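Local coordinates for protein putative D-lactate dehydrogenase (Chlamydomonas reinhardtii, PDB 4ZGS) that reduces pyruvate in the chloroplast of a green alga, probably to D-lactate with NADH, as a member of the D-isomer specific 2-hydroxyacid dehydrogenase family, at residues I234-C239 with M262-S267. Sequence-based numbering, arbitrary orientation.
With NAD (nicotinamide-adenine-dinucleotide), chain I.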
loop_
_atom_site.group_PDB
_atom_site.type_symbol
_atom_site.label_atom_id
_atom_site.label_comp_id
_atom_site.label_asym_id
_atom_site.label_seq_id
_atom_site.Cartn_x
_atom_site.Cartn_y
_atom_site.Cartn_z
ATOM N N ILE A 234 21.262 -12.133 -15.712
ATOM C CA ILE A 234 19.845 -12.424 -15.750
ATOM C C ILE A 234 19.580 -13.803 -16.322
ATOM O O ILE A 234 20.096 -14.156 -17.401
ATOM C CB ILE A 234 19.091 -11.418 -16.608
ATOM C CG1 ILE A 234 19.409 -9.994 -16.166
ATOM C CG2 ILE A 234 17.622 -11.695 -16.526
ATOM C CD1 ILE A 234 18.836 -8.945 -17.092
ATOM N N VAL A 235 18.788 -14.569 -15.584
ATOM C CA VAL A 235 18.318 -15.874 -15.992
ATOM C C VAL A 235 16.801 -15.883 -16.018
ATOM O O VAL A 235 16.156 -15.487 -15.039
ATOM C CB VAL A 235 18.814 -16.963 -15.061
ATOM C CG1 VAL A 235 18.184 -18.278 -15.418
ATOM C CG2 VAL A 235 20.329 -17.065 -15.160
ATOM N N THR A 236 16.229 -16.307 -17.142
ATOM C CA THR A 236 14.778 -16.379 -17.268
ATOM C C THR A 236 14.338 -17.774 -17.673
ATOM O O THR A 236 14.770 -18.295 -18.697
ATOM C CB THR A 236 14.249 -15.348 -18.267
ATOM O OG1 THR A 236 12.848 -15.563 -18.447
ATOM C CG2 THR A 236 14.923 -15.524 -19.637
ATOM N N LEU A 237 13.494 -18.395 -16.855
ATOM C CA LEU A 237 13.138 -19.785 -17.065
ATOM C C LEU A 237 11.936 -19.896 -17.971
ATOM O O LEU A 237 10.899 -19.302 -17.684
ATOM C CB LEU A 237 12.845 -20.468 -15.733
ATOM C CG LEU A 237 13.888 -20.290 -14.639
ATOM C CD1 LEU A 237 13.498 -21.087 -13.363
ATOM C CD2 LEU A 237 15.250 -20.706 -15.182
ATOM N N HIS A 238 12.105 -20.507 -19.140
ATOM C CA HIS A 238 10.949 -20.861 -19.967
ATOM C C HIS A 238 10.696 -22.349 -20.267
ATOM O O HIS A 238 9.763 -22.679 -20.996
ATOM C CB HIS A 238 11.027 -20.027 -21.223
ATOM C CG HIS A 238 10.986 -18.565 -20.923
ATOM N ND1 HIS A 238 9.808 -17.881 -20.717
ATOM C CD2 HIS A 238 11.982 -17.684 -20.650
ATOM C CE1 HIS A 238 10.079 -16.623 -20.412
ATOM N NE2 HIS A 238 11.393 -16.475 -20.362
ATOM N N CYS A 239 11.497 -23.253 -19.712
ATOM C CA CYS A 239 11.293 -24.671 -19.995
ATOM C C CYS A 239 10.030 -25.204 -19.311
ATOM O O CYS A 239 9.567 -24.656 -18.300
ATOM C CB CYS A 239 12.511 -25.499 -19.553
ATOM S SG CYS A 239 13.108 -25.182 -17.848
ATOM N N MET A 262 19.768 -11.796 -11.295
ATOM C CA MET A 262 18.311 -11.636 -11.294
ATOM C C MET A 262 17.691 -12.879 -11.905
ATOM O O MET A 262 17.996 -13.217 -13.051
ATOM C CB MET A 262 17.888 -10.394 -12.100
ATOM C CG MET A 262 16.389 -10.259 -12.362
ATOM S SD MET A 262 16.044 -8.639 -13.119
ATOM C CE MET A 262 16.826 -7.538 -11.946
ATOM N N LEU A 263 16.830 -13.560 -11.161
ATOM C CA LEU A 263 16.173 -14.779 -11.648
ATOM C C LEU A 263 14.725 -14.474 -11.958
ATOM O O LEU A 263 14.048 -13.882 -11.149
ATOM C CB LEU A 263 16.272 -15.896 -10.618
ATOM C CG LEU A 263 15.499 -17.176 -10.876
ATOM C CD1 LEU A 263 15.942 -17.725 -12.216
ATOM C CD2 LEU A 263 15.819 -18.154 -9.764
ATOM N N ILE A 264 14.266 -14.851 -13.149
ATOM C CA ILE A 264 12.883 -14.615 -13.567
ATOM C C ILE A 264 12.210 -15.914 -13.895
ATOM O O ILE A 264 12.701 -16.680 -14.712
ATOM C CB ILE A 264 12.798 -13.732 -14.782
ATOM C CG1 ILE A 264 13.471 -12.398 -14.491
ATOM C CG2 ILE A 264 11.352 -13.536 -15.162
ATOM C CD1 ILE A 264 12.825 -11.642 -13.388
ATOM N N ASN A 265 11.089 -16.182 -13.243
ATOM C CA ASN A 265 10.378 -17.383 -13.583
ATOM C C ASN A 265 8.891 -17.143 -13.822
ATOM O O ASN A 265 8.140 -16.877 -12.886
ATOM C CB ASN A 265 10.591 -18.391 -12.468
ATOM C CG ASN A 265 9.994 -19.710 -12.772
ATOM O OD1 ASN A 265 9.703 -20.018 -13.930
ATOM N ND2 ASN A 265 9.750 -20.498 -11.733
ATOM N N VAL A 266 8.490 -17.197 -15.087
ATOM C CA VAL A 266 7.098 -17.165 -15.520
ATOM C C VAL A 266 6.613 -18.515 -16.039
ATOM O O VAL A 266 5.537 -18.571 -16.625
ATOM C CB VAL A 266 6.840 -16.083 -16.598
ATOM C CG1 VAL A 266 7.225 -14.711 -16.036
ATOM C CG2 VAL A 266 7.611 -16.381 -17.886
ATOM N N SER A 267 7.408 -19.581 -15.924
ATOM C CA SER A 267 6.922 -20.872 -16.449
ATOM C C SER A 267 6.206 -21.728 -15.414
ATOM O O SER A 267 4.985 -21.755 -15.400
ATOM C CB SER A 267 8.063 -21.730 -17.038
ATOM O OG SER A 267 8.848 -21.024 -17.972
HETATM P PA NAD I . 7.292 -25.045 -25.840
HETATM O O1A NAD I . 7.161 -26.496 -26.104
HETATM O O2A NAD I . 7.414 -24.545 -27.233
HETATM O O5B NAD I . 8.589 -24.707 -24.960
HETATM C C5B NAD I . 9.223 -25.686 -24.139
HETATM C C4B NAD I . 10.629 -25.934 -24.585
HETATM O O4B NAD I . 11.477 -26.407 -23.441
HETATM C C3B NAD I . 10.701 -26.980 -25.638
HETATM O O3B NAD I . 11.443 -26.515 -26.800
HETATM C C2B NAD I . 11.406 -28.115 -25.053
HETATM O O2B NAD I . 12.193 -28.788 -26.072
HETATM C C1B NAD I . 12.282 -27.533 -24.013
HETATM N N9A NAD I . 12.722 -28.459 -23.049
HETATM C C8A NAD I . 12.227 -29.779 -22.831
HETATM N N7A NAD I . 12.941 -30.390 -21.786
HETATM C C5A NAD I . 13.875 -29.471 -21.360
HETATM C C6A NAD I . 14.899 -29.430 -20.363
HETATM N N6A NAD I . 15.140 -30.539 -19.515
HETATM N N1A NAD I . 15.587 -28.385 -20.250
HETATM C C2A NAD I . 15.498 -27.357 -20.904
HETATM N N3A NAD I . 14.632 -27.210 -21.846
HETATM C C4A NAD I . 13.739 -28.245 -22.168
HETATM O O3 NAD I . 5.973 -24.447 -25.152
HETATM P PN NAD I . 5.766 -22.906 -24.774
HETATM O O1N NAD I . 4.657 -22.282 -25.537
HETATM O O2N NAD I . 6.932 -22.089 -25.188
HETATM O O5D NAD I . 5.535 -22.770 -23.199
HETATM C C5D NAD I . 4.555 -23.545 -22.500
HETATM C C4D NAD I . 4.747 -23.222 -21.065
HETATM O O4D NAD I . 4.203 -21.879 -20.761
HETATM C C3D NAD I . 4.021 -24.127 -20.165
HETATM O O3D NAD I . 4.728 -25.384 -19.998
HETATM C C2D NAD I . 3.995 -23.360 -18.922
HETATM O O2D NAD I . 5.221 -23.614 -18.193
HETATM C C1D NAD I . 3.929 -21.928 -19.309
HETATM N N1N NAD I . 2.665 -21.382 -19.002
HETATM C C2N NAD I . 2.576 -20.141 -18.329
HETATM C C3N NAD I . 1.330 -19.603 -18.008
HETATM C C7N NAD I . 1.238 -18.266 -17.277
HETATM O O7N NAD I . 2.079 -17.958 -16.452
HETATM N N7N NAD I . 0.162 -17.377 -17.533
HETATM C C4N NAD I . 0.158 -20.300 -18.357
HETATM C C5N NAD I . 0.243 -21.538 -19.024
HETATM C C6N NAD I . 1.484 -22.075 -19.346
HETATM O O HOH W 1 10.774 -16.811 -17.001
#
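V235 and L237 bond through their backbones to M262 and I264 on neighbouring parallel strands, 234-237 and 261-265, of the Rossmann-type NAD-binding domain, a worked example of a parallel pair whose ladder passes to a water and a serine hydroxyl where the strands end beside NAD. V235 N reaches M262 O at 3.0 Å, V235 O takes I264 N, and L237 N closes the ladder on I264 O. Beyond it a water takes over, donating to L237 O and I264 O and accepting from V266 N (3.0 Å) and T236 OG1. L237 O is also gripped by S267 OG at 2.7 Å, from above the carbonyl plane.

In N265, CB and CG lie against L237 CD1, CG at 3.8 Å, the amide set there by CG anti to the backbone N (chi1 -175°). OD1 meets L237 CB and accepts from S267 N (3.1 Å), an Asx turn; ND2 bonds to R268 O. An alanine here would probably leave S267 N and R268 O without these partners and open a gap beside L237. Further on, C239 CB lies 3.6 Å from adenine N3A, and S267 O accepts a weak bond from the nicotinamide ribose hydroxyl O2D at 3.4 Å.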